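Local coordinates for protein cyclodipeptide synthase, BtCDPS (Bacillus thermoamylovorans, PDB 6ZTU) that probably uses aminoacyl-tRNAs as substrates to join two amino acids into a cyclodipeptide, at residues V13-N18 against I217-N222; L144-D149 against A179-F184; F183-A188 against R202-G207. All blocks are in the same frame, centred on the assembly; numbering follows the deposited sequence.

Interaction 1: residues V13-N18 against I217-N222; sequences VPLSRN and IKMSDN
Leu15 and Met219 reach toward each other tip to tip, and Leu15 CD2 stops 3.9 Å from Met219 SD. With CG anti to the backbone N (chi1 170°), the leucine sends its CD2 methyl out from the end of the edge strand. The methionine leaves its loop with CG beside the backbone N, runs straight through chi2 and then bends at chi3 (67°). That bend brings the sulfur nearest to Leu15, with the terminal methyl a little farther off. Trp204 packs against both residues, so the pair belongs to a small apolar cluster and is not an isolated touch. Nearer the surface, the side chain of Asn18 extends toward the backbone carbonyl of Asp221. The CA atoms of Asn18 and Asp221 remain 8.1 Å apart, and the whole contact buries just 114 Å². Between the two contact points Ser16 takes the N-cap position of helix 17-25, its OG bonded to Cys19 N. The arrangement is that of a strand-to-helix turn at the edge of a Rossmann-like sheet, as in the HUP clan: strand 11-14 pairs antiparallel with strand 223-229, and the loop leading into that strand packs against the turn.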
ATOM      1  N   VAL A  13      -8.545  10.945   7.255  1.00 22.15           N
ATOM      2  CA  VAL A  13      -8.275  12.133   6.442  1.00 23.96           C
ATOM      3  C   VAL A  13      -8.295  11.743   4.968  1.00 26.49           C
ATOM      4  O   VAL A  13      -7.363  11.073   4.500  1.00 24.22           O
ATOM      5  CB  VAL A  13      -6.933  12.778   6.821  1.00 25.31           C
ATOM      6  CG1 VAL A  13      -6.723  14.035   5.996  1.00 27.52           C
ATOM      7  CG2 VAL A  13      -6.920  13.143   8.311  1.00 28.11           C
ATOM      8  N   PRO A  14      -9.321  12.115   4.210  1.00 26.69           N
ATOM      9  CA  PRO A  14      -9.406  11.682   2.813  1.00 24.84           C
ATOM     10  C   PRO A  14      -8.456  12.464   1.923  1.00 25.08           C
ATOM     11  O   PRO A  14      -8.147  13.631   2.173  1.00 24.44           O
ATOM     12  CB  PRO A  14     -10.862  11.983   2.446  1.00 24.45           C
ATOM     13  CG  PRO A  14     -11.144  13.232   3.242  1.00 26.79           C
ATOM     14  CD  PRO A  14     -10.459  12.974   4.579  1.00 29.48           C
ATOM     15  N   LEU A  15      -7.999  11.797   0.859  1.00 22.44           N
ATOM     16  CA  LEU A  15      -7.127  12.452  -0.113  1.00 23.16           C
ATOM     17  C   LEU A  15      -7.872  13.528  -0.896  1.00 25.10           C
ATOM     18  O   LEU A  15      -7.309  14.586  -1.198  1.00 26.88           O
ATOM     19  CB  LEU A  15      -6.520  11.408  -1.054  1.00 21.26           C
ATOM     20  CG  LEU A  15      -5.767  11.909  -2.291  1.00 25.67           C
ATOM     21  CD1 LEU A  15      -4.494  12.661  -1.906  1.00 27.17           C
ATOM     22  CD2 LEU A  15      -5.480  10.760  -3.268  1.00 24.62           C
ATOM     23  N   SER A  16      -9.142  13.290  -1.206  1.00 24.20           N
ATOM     24  CA  SER A  16      -9.952  14.243  -1.950  1.00 24.87           C
ATOM     25  C   SER A  16     -11.395  14.121  -1.486  1.00 26.41           C
ATOM     26  O   SER A  16     -11.744  13.232  -0.706  1.00 23.94           O
ATOM     27  CB  SER A  16      -9.874  13.980  -3.453  1.00 30.95           C
ATOM     28  OG  SER A  16     -10.539  12.757  -3.743  1.00 28.63           O
ATOM     29  N   ARG A  17     -12.248  15.016  -1.994  1.00 26.46           N
ATOM     30  CA  ARG A  17     -13.664  14.939  -1.636  1.00 28.06           C
ATOM     31  C   ARG A  17     -14.321  13.694  -2.217  1.00 29.07           C
ATOM     32  O   ARG A  17     -15.256  13.150  -1.620  1.00 27.52           O
ATOM     33  CB  ARG A  17     -14.400  16.194  -2.104  1.00 28.98           C
ATOM     34  CG  ARG A  17     -13.967  17.449  -1.364  1.00 33.53           C
ATOM     35  CD  ARG A  17     -14.407  17.404   0.075  1.00 30.39           C
ATOM     36  NE  ARG A  17     -14.064  18.659   0.742  1.00 36.51           N
ATOM     37  CZ  ARG A  17     -14.215  18.884   2.039  1.00 35.24           C
ATOM     38  NH1 ARG A  17     -14.707  17.939   2.831  1.00 33.34           N
ATOM     39  NH2 ARG A  17     -13.861  20.057   2.547  1.00 37.59           N
ATOM     40  N   ASN A  18     -13.834  13.214  -3.360  1.00 30.41           N
ATOM     41  CA  ASN A  18     -14.340  11.949  -3.886  1.00 29.85           C
ATOM     42  C   ASN A  18     -13.956  10.788  -2.976  1.00 29.63           C
ATOM     43  O   ASN A  18     -14.772   9.886  -2.724  1.00 26.11           O
ATOM     44  CB  ASN A  18     -13.823  11.729  -5.303  1.00 27.72           C
ATOM     45  CG  ASN A  18     -14.528  10.571  -6.000  1.00 31.49           C
ATOM     46  OD1 ASN A  18     -13.926   9.531  -6.279  1.00 31.96           O
ATOM     47  ND2 ASN A  18     -15.807  10.746  -6.277  1.00 27.82           N
ATOM     48  N   ILE A 217      -1.999   9.621 -15.978  1.00 26.70           N
ATOM     49  CA  ILE A 217      -2.363   8.631 -14.964  1.00 30.79           C
ATOM     50  C   ILE A 217      -3.445   9.215 -14.064  1.00 30.56           C
ATOM     51  O   ILE A 217      -3.270  10.293 -13.484  1.00 28.34           O
ATOM     52  CB  ILE A 217      -1.129   8.231 -14.136  1.00 27.48           C
ATOM     53  CG1 ILE A 217      -0.158   7.385 -14.963  1.00 29.37           C
ATOM     54  CG2 ILE A 217      -1.538   7.497 -12.841  1.00 28.31           C
ATOM     55  CD1 ILE A 217      -0.514   5.924 -15.014  1.00 31.42           C
ATOM     56  N   LYS A 218      -4.560   8.493 -13.920  1.00 30.27           N
ATOM     57  CA  LYS A 218      -5.666   8.897 -13.061  1.00 29.17           C
ATOM     58  C   LYS A 218      -6.053   7.753 -12.131  1.00 26.13           C
ATOM     59  O   LYS A 218      -5.913   6.576 -12.476  1.00 29.16           O
ATOM     60  CB  LYS A 218      -6.915   9.281 -13.874  1.00 30.88           C
ATOM     61  CG  LYS A 218      -6.853  10.622 -14.573  1.00 45.05           C
ATOM     62  CD  LYS A 218      -8.169  10.895 -15.292  1.00 50.59           C
ATOM     63  CE  LYS A 218      -9.291  11.165 -14.303  1.00 45.69           C
ATOM     64  NZ  LYS A 218     -10.347  12.019 -14.911  1.00 52.55           N
ATOM     65  N   MET A 219      -6.570   8.107 -10.958  1.00 24.95           N
ATOM     66  CA  MET A 219      -7.267   7.117 -10.158  1.00 21.50           C
ATOM     67  C   MET A 219      -8.615   6.818 -10.799  1.00 24.94           C
ATOM     68  O   MET A 219      -9.252   7.690 -11.402  1.00 27.56           O
ATOM     69  CB  MET A 219      -7.467   7.614  -8.727  1.00 24.80           C
ATOM     70  CG  MET A 219      -6.162   7.708  -7.939  1.00 27.96           C
ATOM     71  SD  MET A 219      -6.347   8.585  -6.390  1.00 28.68           S
ATOM     72  CE  MET A 219      -7.412   7.442  -5.502  1.00 22.72           C
ATOM     73  N   SER A 220      -9.045   5.566 -10.677  1.00 22.79           N
ATOM     74  CA  SER A 220     -10.402   5.215 -11.081  1.00 24.88           C
ATOM     75  C   SER A 220     -11.422   6.005 -10.270  1.00 23.99           C
ATOM     76  O   SER A 220     -11.206   6.328  -9.098  1.00 23.34           O
ATOM     77  CB  SER A 220     -10.646   3.716 -10.899  1.00 23.27           C
ATOM     78  OG  SER A 220      -9.794   2.978 -11.751  1.00 23.31           O
ATOM     79  N   ASP A 221     -12.562   6.301 -10.912  1.00 26.60           N
ATOM     80  CA  ASP A 221     -13.609   7.104 -10.286  1.00 26.33           C
ATOM     81  C   ASP A 221     -14.147   6.466  -9.018  1.00 26.12           C
ATOM     82  O   ASP A 221     -14.687   7.171  -8.155  1.00 27.54           O
ATOM     83  CB  ASP A 221     -14.772   7.310 -11.261  1.00 28.45           C
ATOM     84  CG  ASP A 221     -14.431   8.239 -12.390  1.00 37.05           C
ATOM     85  OD1 ASP A 221     -13.446   8.996 -12.274  1.00 32.61           O
ATOM     86  OD2 ASP A 221     -15.160   8.212 -13.408  1.00 42.54           O
ATOM     87  N   ASN A 222     -14.041   5.141  -8.897  1.00 23.91           N
ATOM     88  CA  ASN A 222     -14.533   4.396  -7.745  1.00 22.90           C
ATOM     89  C   ASN A 222     -13.430   4.060  -6.750  1.00 24.33           C
ATOM     90  O   ASN A 222     -13.628   3.193  -5.891  1.00 21.37           O
ATOM     91  CB  ASN A 222     -15.218   3.099  -8.196  1.00 24.31           C
ATOM     92  CG  ASN A 222     -14.247   2.131  -8.835  1.00 25.78           C
ATOM     93  OD1 ASN A 222     -13.163   2.526  -9.285  1.00 26.71           O
ATOM     94  ND2 ASN A 222     -14.626   0.854  -8.891  1.00 24.21           N
TER

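Interaction 2: residues L144-D149 against A179-F184; sequences LAMSHD and AELPFF. With 0RE ((2S)-hexane-1,2-diol), chain B.
The phenyl ring of Phe184 receives Met146 CE obliquely, the methyl lying 4.4 Å from CZ. Two oxygens sit in the plane of this ring at its edge: the backbone O of Glu180, one turn earlier, and O01 of the bound hexane-1,2-diol. The second hydroxyl, O04, approaches obliquely, 3.6 Å from Phe184 CZ. The carboxylate of Glu180 divides its two oxygens between different neighbours. OE1 accepts a hydrogen bond from the diol O01 (2.9 Å), while OE2 rests 3.7 Å from Met146 CE. Glu180 and Met146 come at each other from opposite directions. The glutamate starts with CG between the backbone N and carbonyl carbon (chi1 66°) and is extended beyond, which carries the carboxylate up to the diol. Phe184 and Glu180 thus line one side of a buried ligand pocket that also includes Tyr176 and Tyr200, in the Rossmann-like fold of a HUP-clan enzyme. The helices carrying the contact cross at 107°, their local axes 12.6 Å apart, too far for backbones to meet, and the long side chain of Met146 spans the interval. Its bend at chi3 (73°) turns CE toward the carboxylate and leaves SD 4.2 Å from Leu181 CD2. Replacing Glu180 by a leucine would remove both oxygens, and is likely to leave the diol O01 without its acceptor and the pocket wall beside Met146 reshaped. Pro182 follows directly; it has no N-H to give to the preceding turn, and the helix kinks here, with Phe183 N instead bonded to Glu180 O (3.1 Å).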
ATOM      1  N   LEU A 144      10.099   7.928  -8.588  1.00 23.41           N
ATOM      2  CA  LEU A 144      11.409   7.809  -7.957  1.00 24.22           C
ATOM      3  C   LEU A 144      11.420   8.433  -6.566  1.00 24.88           C
ATOM      4  O   LEU A 144      12.159   7.979  -5.684  1.00 26.43           O
ATOM      5  CB  LEU A 144      12.474   8.451  -8.848  1.00 23.07           C
ATOM      6  CG  LEU A 144      12.708   7.673 -10.154  1.00 27.24           C
ATOM      7  CD1 LEU A 144      13.543   8.455 -11.173  1.00 31.46           C
ATOM      8  CD2 LEU A 144      13.332   6.307  -9.881  1.00 27.08           C
ATOM      9  N   ALA A 145      10.622   9.483  -6.347  1.00 23.95           N
ATOM     10  CA  ALA A 145      10.495  10.036  -5.005  1.00 24.98           C
ATOM     11  C   ALA A 145       9.818   9.050  -4.058  1.00 24.19           C
ATOM     12  O   ALA A 145      10.191   8.958  -2.881  1.00 26.31           O
ATOM     13  CB  ALA A 145       9.723  11.355  -5.042  1.00 24.89           C
ATOM     14  N   MET A 146       8.792   8.334  -4.532  1.00 24.32           N
ATOM     15  CA  MET A 146       8.216   7.274  -3.708  1.00 23.71           C
ATOM     16  C   MET A 146       9.264   6.221  -3.390  1.00 25.05           C
ATOM     17  O   MET A 146       9.286   5.663  -2.286  1.00 26.64           O
ATOM     18  CB  MET A 146       7.027   6.619  -4.417  1.00 24.82           C
ATOM     19  CG  MET A 146       5.748   7.392  -4.320  1.00 28.06           C
ATOM     20  SD  MET A 146       4.348   6.420  -4.942  1.00 25.89           S
ATOM     21  CE  MET A 146       4.147   5.232  -3.622  1.00 26.19           C
ATOM     22  N   SER A 147      10.123   5.922  -4.363  1.00 21.74           N
ATOM     23  CA  SER A 147      11.204   4.962  -4.150  1.00 23.26           C
ATOM     24  C   SER A 147      12.175   5.476  -3.094  1.00 26.42           C
ATOM     25  O   SER A 147      12.584   4.742  -2.187  1.00 25.61           O
ATOM     26  CB  SER A 147      11.926   4.711  -5.476  1.00 23.79           C
ATOM     27  OG  SER A 147      12.998   3.800  -5.294  1.00 28.31           O
ATOM     28  N   HIS A 148      12.545   6.748  -3.200  1.00 24.27           N
ATOM     29  CA  HIS A 148      13.425   7.357  -2.207  1.00 27.54           C
ATOM     30  C   HIS A 148      12.817   7.276  -0.814  1.00 30.34           C
ATOM     31  O   HIS A 148      13.507   6.945   0.155  1.00 31.92           O
ATOM     32  CB  HIS A 148      13.707   8.807  -2.603  1.00 30.71           C
ATOM     33  CG  HIS A 148      14.847   9.425  -1.854  1.00 32.60           C
ATOM     34  ND1 HIS A 148      14.734   9.849  -0.547  1.00 37.26           N
ATOM     35  CD2 HIS A 148      16.126   9.673  -2.223  1.00 35.36           C
ATOM     36  CE1 HIS A 148      15.893  10.338  -0.144  1.00 35.05           C
ATOM     37  NE2 HIS A 148      16.754  10.245  -1.142  1.00 34.52           N
ATOM     38  N   ASP A 149      11.520   7.585  -0.695  1.00 26.79           N
ATOM     39  CA  ASP A 149      10.836   7.489   0.593  1.00 29.55           C
ATOM     40  C   ASP A 149      10.929   6.080   1.154  1.00 31.43           C
ATOM     41  O   ASP A 149      11.197   5.885   2.347  1.00 30.64           O
ATOM     42  CB  ASP A 149       9.360   7.865   0.446  1.00 31.34           C
ATOM     43  CG  ASP A 149       9.139   9.331   0.160  1.00 37.10           C
ATOM     44  OD1 ASP A 149      10.092  10.138   0.256  1.00 33.01           O
ATOM     45  OD2 ASP A 149       7.982   9.663  -0.181  1.00 38.13           O
ATOM     46  N   ALA A 179       4.958  -1.825  -9.004  1.00 21.04           N
ATOM     47  CA  ALA A 179       4.132  -3.012  -8.817  1.00 19.90           C
ATOM     48  C   ALA A 179       2.974  -2.781  -7.847  1.00 21.73           C
ATOM     49  O   ALA A 179       1.926  -3.427  -7.989  1.00 24.18           O
ATOM     50  CB  ALA A 179       4.994  -4.180  -8.316  1.00 21.93           C
ATOM     51  N   GLU A 180       3.141  -1.905  -6.846  1.00 18.73           N
ATOM     52  CA  GLU A 180       2.062  -1.651  -5.888  1.00 21.01           C
ATOM     53  C   GLU A 180       1.096  -0.584  -6.388  1.00 22.11           C
ATOM     54  O   GLU A 180      -0.069  -0.564  -5.971  1.00 19.80           O
ATOM     55  CB  GLU A 180       2.622  -1.220  -4.526  1.00 21.56           C
ATOM     56  CG  GLU A 180       3.346   0.138  -4.561  1.00 22.15           C
ATOM     57  CD  GLU A 180       3.759   0.674  -3.186  1.00 24.42           C
ATOM     58  OE1 GLU A 180       3.287   0.160  -2.150  1.00 26.36           O
ATOM     59  OE2 GLU A 180       4.583   1.628  -3.152  1.00 25.89           O
ATOM     60  N   LEU A 181       1.557   0.313  -7.256  1.00 19.84           N
ATOM     61  CA  LEU A 181       0.720   1.439  -7.668  1.00 19.51           C
ATOM     62  C   LEU A 181      -0.636   1.059  -8.257  1.00 19.94           C
ATOM     63  O   LEU A 181      -1.595   1.808  -8.011  1.00 18.49           O
ATOM     64  CB  LEU A 181       1.485   2.325  -8.661  1.00 20.32           C
ATOM     65  CG  LEU A 181       2.308   3.437  -8.020  1.00 22.52           C
ATOM     66  CD1 LEU A 181       3.056   4.200  -9.101  1.00 22.55           C
ATOM     67  CD2 LEU A 181       1.414   4.406  -7.220  1.00 22.37           C
ATOM     68  N   PRO A 182      -0.810  -0.024  -9.034  1.00 21.40           N
ATOM     69  CA  PRO A 182      -2.162  -0.283  -9.552  1.00 19.36           C
ATOM     70  C   PRO A 182      -3.219  -0.378  -8.465  1.00 19.11           C
ATOM     71  O   PRO A 182      -4.387  -0.077  -8.742  1.00 20.12           O
ATOM     72  CB  PRO A 182      -2.008  -1.611 -10.311  1.00 18.90           C
ATOM     73  CG  PRO A 182      -0.572  -1.614 -10.745  1.00 20.22           C
ATOM     74  CD  PRO A 182       0.163  -1.003  -9.566  1.00 18.51           C
ATOM     75  N   PHE A 183      -2.854  -0.779  -7.239  1.00 18.97           N
ATOM     76  CA  PHE A 183      -3.852  -0.842  -6.171  1.00 19.22           C
ATOM     77  C   PHE A 183      -4.196   0.536  -5.620  1.00 21.86           C
ATOM     78  O   PHE A 183      -5.333   0.745  -5.193  1.00 21.22           O
ATOM     79  CB  PHE A 183      -3.384  -1.768  -5.047  1.00 20.41           C
ATOM     80  CG  PHE A 183      -3.470  -3.207  -5.428  1.00 19.34           C
ATOM     81  CD1 PHE A 183      -4.677  -3.880  -5.305  1.00 20.39           C
ATOM     82  CD2 PHE A 183      -2.387  -3.859  -5.992  1.00 22.13           C
ATOM     83  CE1 PHE A 183      -4.787  -5.197  -5.703  1.00 22.21           C
ATOM     84  CE2 PHE A 183      -2.500  -5.178  -6.380  1.00 24.86           C
ATOM     85  CZ  PHE A 183      -3.700  -5.831  -6.240  1.00 22.01           C
ATOM     86  N   PHE A 184      -3.242   1.480  -5.635  1.00 19.41           N
ATOM     87  CA  PHE A 184      -3.553   2.873  -5.314  1.00 21.18           C
ATOM     88  C   PHE A 184      -4.515   3.469  -6.332  1.00 21.03           C
ATOM     89  O   PHE A 184      -5.343   4.322  -5.994  1.00 21.47           O
ATOM     90  CB  PHE A 184      -2.285   3.739  -5.321  1.00 21.84           C
ATOM     91  CG  PHE A 184      -1.295   3.465  -4.212  1.00 20.60           C
ATOM     92  CD1 PHE A 184      -0.607   2.261  -4.133  1.00 21.75           C
ATOM     93  CD2 PHE A 184      -0.986   4.470  -3.291  1.00 23.11           C
ATOM     94  CE1 PHE A 184       0.338   2.053  -3.132  1.00 24.47           C
ATOM     95  CE2 PHE A 184      -0.034   4.267  -2.288  1.00 24.97           C
ATOM     96  CZ  PHE A 184       0.629   3.053  -2.214  1.00 26.43           C
TER
HETATM   97  O01 0RE B 301       2.704   1.494   0.301  1.00 43.67           O
HETATM   98  C02 0RE B 301       2.128   1.351   1.561  1.00 43.91           C
HETATM   99  C03 0RE B 301       0.764   0.689   1.400  1.00 36.16           C
HETATM  100  O04 0RE B 301      -0.175   1.645   0.988  1.00 39.28           O
HETATM  101  C05 0RE B 301       0.882  -0.429   0.371  1.00 38.04           C
HETATM  102  C06 0RE B 301       1.886  -1.475   0.853  1.00 36.67           C
HETATM  103  C07 0RE B 301       2.086  -2.494  -0.263  1.00 37.19           C
HETATM  104  C08 0RE B 301       1.502  -3.803   0.240  1.00 31.68           C

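Interaction 3: residues F183-A188 against R202-G207; sequences FFLSGA and RPWKLG
The helical backbone at Phe184 faces the loop-to-helix turn that begins with Trp204, the closest CA atoms being those of Phe184 and Gly207, 8.3 Å apart. Segment 183-188 is not a regular helix: Ser186 departs from helical angles (phi -152°), and Gly187 N makes only a weak bond to Phe183 O. Trp204 is the N-cap residue of helix 205-211; with CG anti to its own N (chi1 179°), the indole folds back over the first turn. Gly207, without a side chain, lets its N lie 3.3 Å above the centre of one indole face. Against the opposite face comes the edge of Phe184, an edge-to-face pair with centroids 4.7 Å apart for the phenyl and five-membered rings and planes at 55°. Phe184 CD2 approaches Trp204 CE2 to 3.5 Å, and Phe184 CB is equally close to Trp204 CH2. Leu185 adds its CD2 at the rim of the indole, near its plane. Because Phe184 also lines the diol pocket, its pairing with Trp204 ties the pocket wall on helix 167-191 to the start of helix 205-211 in the Rossmann-like fold. Around this buried contact, Tyr225 of strand 223-229 meets the indole, Leu198 of strand 196-200 backs Phe184, and Val125 and Val129 of helix 120-135 pack on Leu185.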
ATOM      1  N   PHE A 183      -2.854  -0.779  -7.239  1.00 18.97           N
ATOM      2  CA  PHE A 183      -3.852  -0.842  -6.171  1.00 19.22           C
ATOM      3  C   PHE A 183      -4.196   0.536  -5.620  1.00 21.86           C
ATOM      4  O   PHE A 183      -5.333   0.745  -5.193  1.00 21.22           O
ATOM      5  CB  PHE A 183      -3.384  -1.768  -5.047  1.00 20.41           C
ATOM      6  CG  PHE A 183      -3.470  -3.207  -5.428  1.00 19.34           C
ATOM      7  CD1 PHE A 183      -4.677  -3.880  -5.305  1.00 20.39           C
ATOM      8  CD2 PHE A 183      -2.387  -3.859  -5.992  1.00 22.13           C
ATOM      9  CE1 PHE A 183      -4.787  -5.197  -5.703  1.00 22.21           C
ATOM     10  CE2 PHE A 183      -2.500  -5.178  -6.380  1.00 24.86           C
ATOM     11  CZ  PHE A 183      -3.700  -5.831  -6.240  1.00 22.01           C
ATOM     12  N   PHE A 184      -3.242   1.480  -5.635  1.00 19.41           N
ATOM     13  CA  PHE A 184      -3.553   2.873  -5.314  1.00 21.18           C
ATOM     14  C   PHE A 184      -4.515   3.469  -6.332  1.00 21.03           C
ATOM     15  O   PHE A 184      -5.343   4.322  -5.994  1.00 21.47           O
ATOM     16  CB  PHE A 184      -2.285   3.739  -5.321  1.00 21.84           C
ATOM     17  CG  PHE A 184      -1.295   3.465  -4.212  1.00 20.60           C
ATOM     18  CD1 PHE A 184      -0.607   2.261  -4.133  1.00 21.75           C
ATOM     19  CD2 PHE A 184      -0.986   4.470  -3.291  1.00 23.11           C
ATOM     20  CE1 PHE A 184       0.338   2.053  -3.132  1.00 24.47           C
ATOM     21  CE2 PHE A 184      -0.034   4.267  -2.288  1.00 24.97           C
ATOM     22  CZ  PHE A 184       0.629   3.053  -2.214  1.00 26.43           C
ATOM     23  N   LEU A 185      -4.358   3.098  -7.606  1.00 19.81           N
ATOM     24  CA  LEU A 185      -5.096   3.721  -8.694  1.00 19.13           C
ATOM     25  C   LEU A 185      -6.448   3.067  -8.933  1.00 23.08           C
ATOM     26  O   LEU A 185      -7.419   3.757  -9.273  1.00 23.85           O
ATOM     27  CB  LEU A 185      -4.285   3.655  -9.992  1.00 19.62           C
ATOM     28  CG  LEU A 185      -2.941   4.381  -9.972  1.00 20.82           C
ATOM     29  CD1 LEU A 185      -2.138   4.027 -11.212  1.00 22.63           C
ATOM     30  CD2 LEU A 185      -3.193   5.882  -9.876  1.00 23.01           C
ATOM     31  N   SER A 186      -6.526   1.742  -8.744  1.00 20.38           N
ATOM     32  CA  SER A 186      -7.702   0.997  -9.185  1.00 21.19           C
ATOM     33  C   SER A 186      -7.958  -0.257  -8.349  1.00 22.01           C
ATOM     34  O   SER A 186      -8.451  -1.255  -8.883  1.00 23.27           O
ATOM     35  CB  SER A 186      -7.558   0.586 -10.663  1.00 23.17           C
ATOM     36  OG  SER A 186      -7.315   1.713 -11.507  1.00 25.12           O
ATOM     37  N   GLY A 187      -7.663  -0.225  -7.043  1.00 21.88           N
ATOM     38  CA  GLY A 187      -7.803  -1.431  -6.228  1.00 19.96           C
ATOM     39  C   GLY A 187      -9.211  -2.013  -6.219  1.00 21.94           C
ATOM     40  O   GLY A 187      -9.380  -3.234  -6.277  1.00 22.18           O
ATOM     41  N   ALA A 188     -10.236  -1.155  -6.136  1.00 22.57           N
ATOM     42  CA  ALA A 188     -11.609  -1.661  -6.134  1.00 22.47           C
ATOM     43  C   ALA A 188     -11.892  -2.469  -7.393  1.00 23.38           C
ATOM     44  O   ALA A 188     -12.452  -3.573  -7.328  1.00 24.76           O
ATOM     45  CB  ALA A 188     -12.609  -0.512  -6.012  1.00 22.46           C
ATOM     46  N   ARG A 202       0.156   7.329   6.242  1.00 25.56           N
ATOM     47  CA  ARG A 202       0.930   8.462   5.777  1.00 28.89           C
ATOM     48  C   ARG A 202       0.276   9.053   4.543  1.00 29.91           C
ATOM     49  O   ARG A 202      -0.406   8.347   3.793  1.00 26.21           O
ATOM     50  CB  ARG A 202       2.377   8.043   5.471  1.00 31.42           C
ATOM     51  CG  ARG A 202       3.133   7.529   6.705  1.00 36.08           C
ATOM     52  CD  ARG A 202       3.818   8.642   7.518  1.00 45.92           C
ATOM     53  NE  ARG A 202       4.482   9.645   6.674  1.00 54.42           N
ATOM     54  CZ  ARG A 202       4.345  10.963   6.820  1.00 56.25           C
ATOM     55  NH1 ARG A 202       3.555  11.456   7.776  1.00 55.36           N
ATOM     56  NH2 ARG A 202       4.991  11.790   6.009  1.00 57.35           N
ATOM     57  N   PRO A 203       0.435  10.356   4.312  1.00 30.60           N
ATOM     58  CA  PRO A 203      -0.072  10.955   3.075  1.00 28.43           C
ATOM     59  C   PRO A 203       0.587  10.330   1.856  1.00 28.09           C
ATOM     60  O   PRO A 203       1.687   9.775   1.922  1.00 32.92           O
ATOM     61  CB  PRO A 203       0.305  12.438   3.202  1.00 29.80           C
ATOM     62  CG  PRO A 203       0.604  12.649   4.641  1.00 33.95           C
ATOM     63  CD  PRO A 203       1.101  11.341   5.184  1.00 30.92           C
ATOM     64  N   TRP A 204      -0.098  10.436   0.727  1.00 27.58           N
ATOM     65  CA  TRP A 204       0.410   9.966  -0.559  1.00 25.28           C
ATOM     66  C   TRP A 204       0.590  11.181  -1.464  1.00 26.08           C
ATOM     67  O   TRP A 204      -0.368  11.645  -2.096  1.00 26.11           O
ATOM     68  CB  TRP A 204      -0.546   8.926  -1.147  1.00 23.45           C
ATOM     69  CG  TRP A 204      -0.140   8.380  -2.487  1.00 24.01           C
ATOM     70  CD1 TRP A 204       1.133   8.149  -2.944  1.00 24.86           C
ATOM     71  CD2 TRP A 204      -1.021   8.013  -3.548  1.00 24.75           C
ATOM     72  NE1 TRP A 204       1.089   7.652  -4.229  1.00 24.34           N
ATOM     73  CE2 TRP A 204      -0.222   7.562  -4.623  1.00 22.38           C
ATOM     74  CE3 TRP A 204      -2.417   8.005  -3.690  1.00 24.97           C
ATOM     75  CZ2 TRP A 204      -0.772   7.129  -5.824  1.00 24.27           C
ATOM     76  CZ3 TRP A 204      -2.955   7.567  -4.888  1.00 24.99           C
ATOM     77  CH2 TRP A 204      -2.135   7.152  -5.942  1.00 22.17           C
ATOM     78  N   LYS A 205       1.833  11.682  -1.534  1.00 24.77           N
ATOM     79  CA  LYS A 205       2.126  12.921  -2.256  1.00 29.68           C
ATOM     80  C   LYS A 205       1.810  12.806  -3.743  1.00 27.84           C
ATOM     81  O   LYS A 205       1.241  13.731  -4.337  1.00 26.56           O
ATOM     82  CB  LYS A 205       3.598  13.299  -2.051  1.00 33.67           C
ATOM     83  CG  LYS A 205       4.015  14.649  -2.612  1.00 40.03           C
ATOM     84  CD  LYS A 205       2.901  15.692  -2.521  1.00 44.66           C
ATOM     85  CE  LYS A 205       3.145  16.847  -3.480  1.00 51.86           C
ATOM     86  NZ  LYS A 205       1.876  17.488  -3.919  1.00 54.05           N
ATOM     87  N   LEU A 206       2.199  11.691  -4.372  1.00 24.62           N
ATOM     88  CA  LEU A 206       1.864  11.497  -5.774  1.00 23.95           C
ATOM     89  C   LEU A 206       0.356  11.478  -5.969  1.00 24.18           C
ATOM     90  O   LEU A 206      -0.152  11.985  -6.977  1.00 24.32           O
ATOM     91  CB  LEU A 206       2.494  10.201  -6.286  1.00 22.51           C
ATOM     92  CG  LEU A 206       2.070   9.699  -7.655  1.00 26.78           C
ATOM     93  CD1 LEU A 206       2.237  10.764  -8.730  1.00 26.98           C
ATOM     94  CD2 LEU A 206       2.893   8.456  -7.990  1.00 24.61           C
ATOM     95  N   GLY A 207      -0.377  10.917  -5.001  1.00 23.28           N
ATOM     96  CA  GLY A 207      -1.825  10.942  -5.089  1.00 21.17           C
ATOM     97  C   GLY A 207      -2.376  12.350  -5.111  1.00 23.72           C
ATOM     98  O   GLY A 207      -3.335  12.638  -5.834  1.00 25.67           O
TER

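In the fold
Interaction 1 brings together parts near the two chain ends: residues 13-18, at the close of the first strand, meet the loop 217-222 that precedes the last strand, closing a loop of 198 residues, most of the chain. Both other contacts nest inside it. Interaction 2 ties helix 137-157 to helix 167-191 beside the diol pocket. Where it ends, interaction 3 begins, sharing Phe183 and Phe184 and closing a short loop through strand 196-200 to the start of helix 205-211. Helix 167-191 is thus common to interactions 2 and 3. Interactions 1 and 3 are joined directly, Ser220 probably hydrogen-bonding with both Leu185 O and Ser186 OG, while Leu181 and Met146 pack on Trp204 to join interactions 2 and 3.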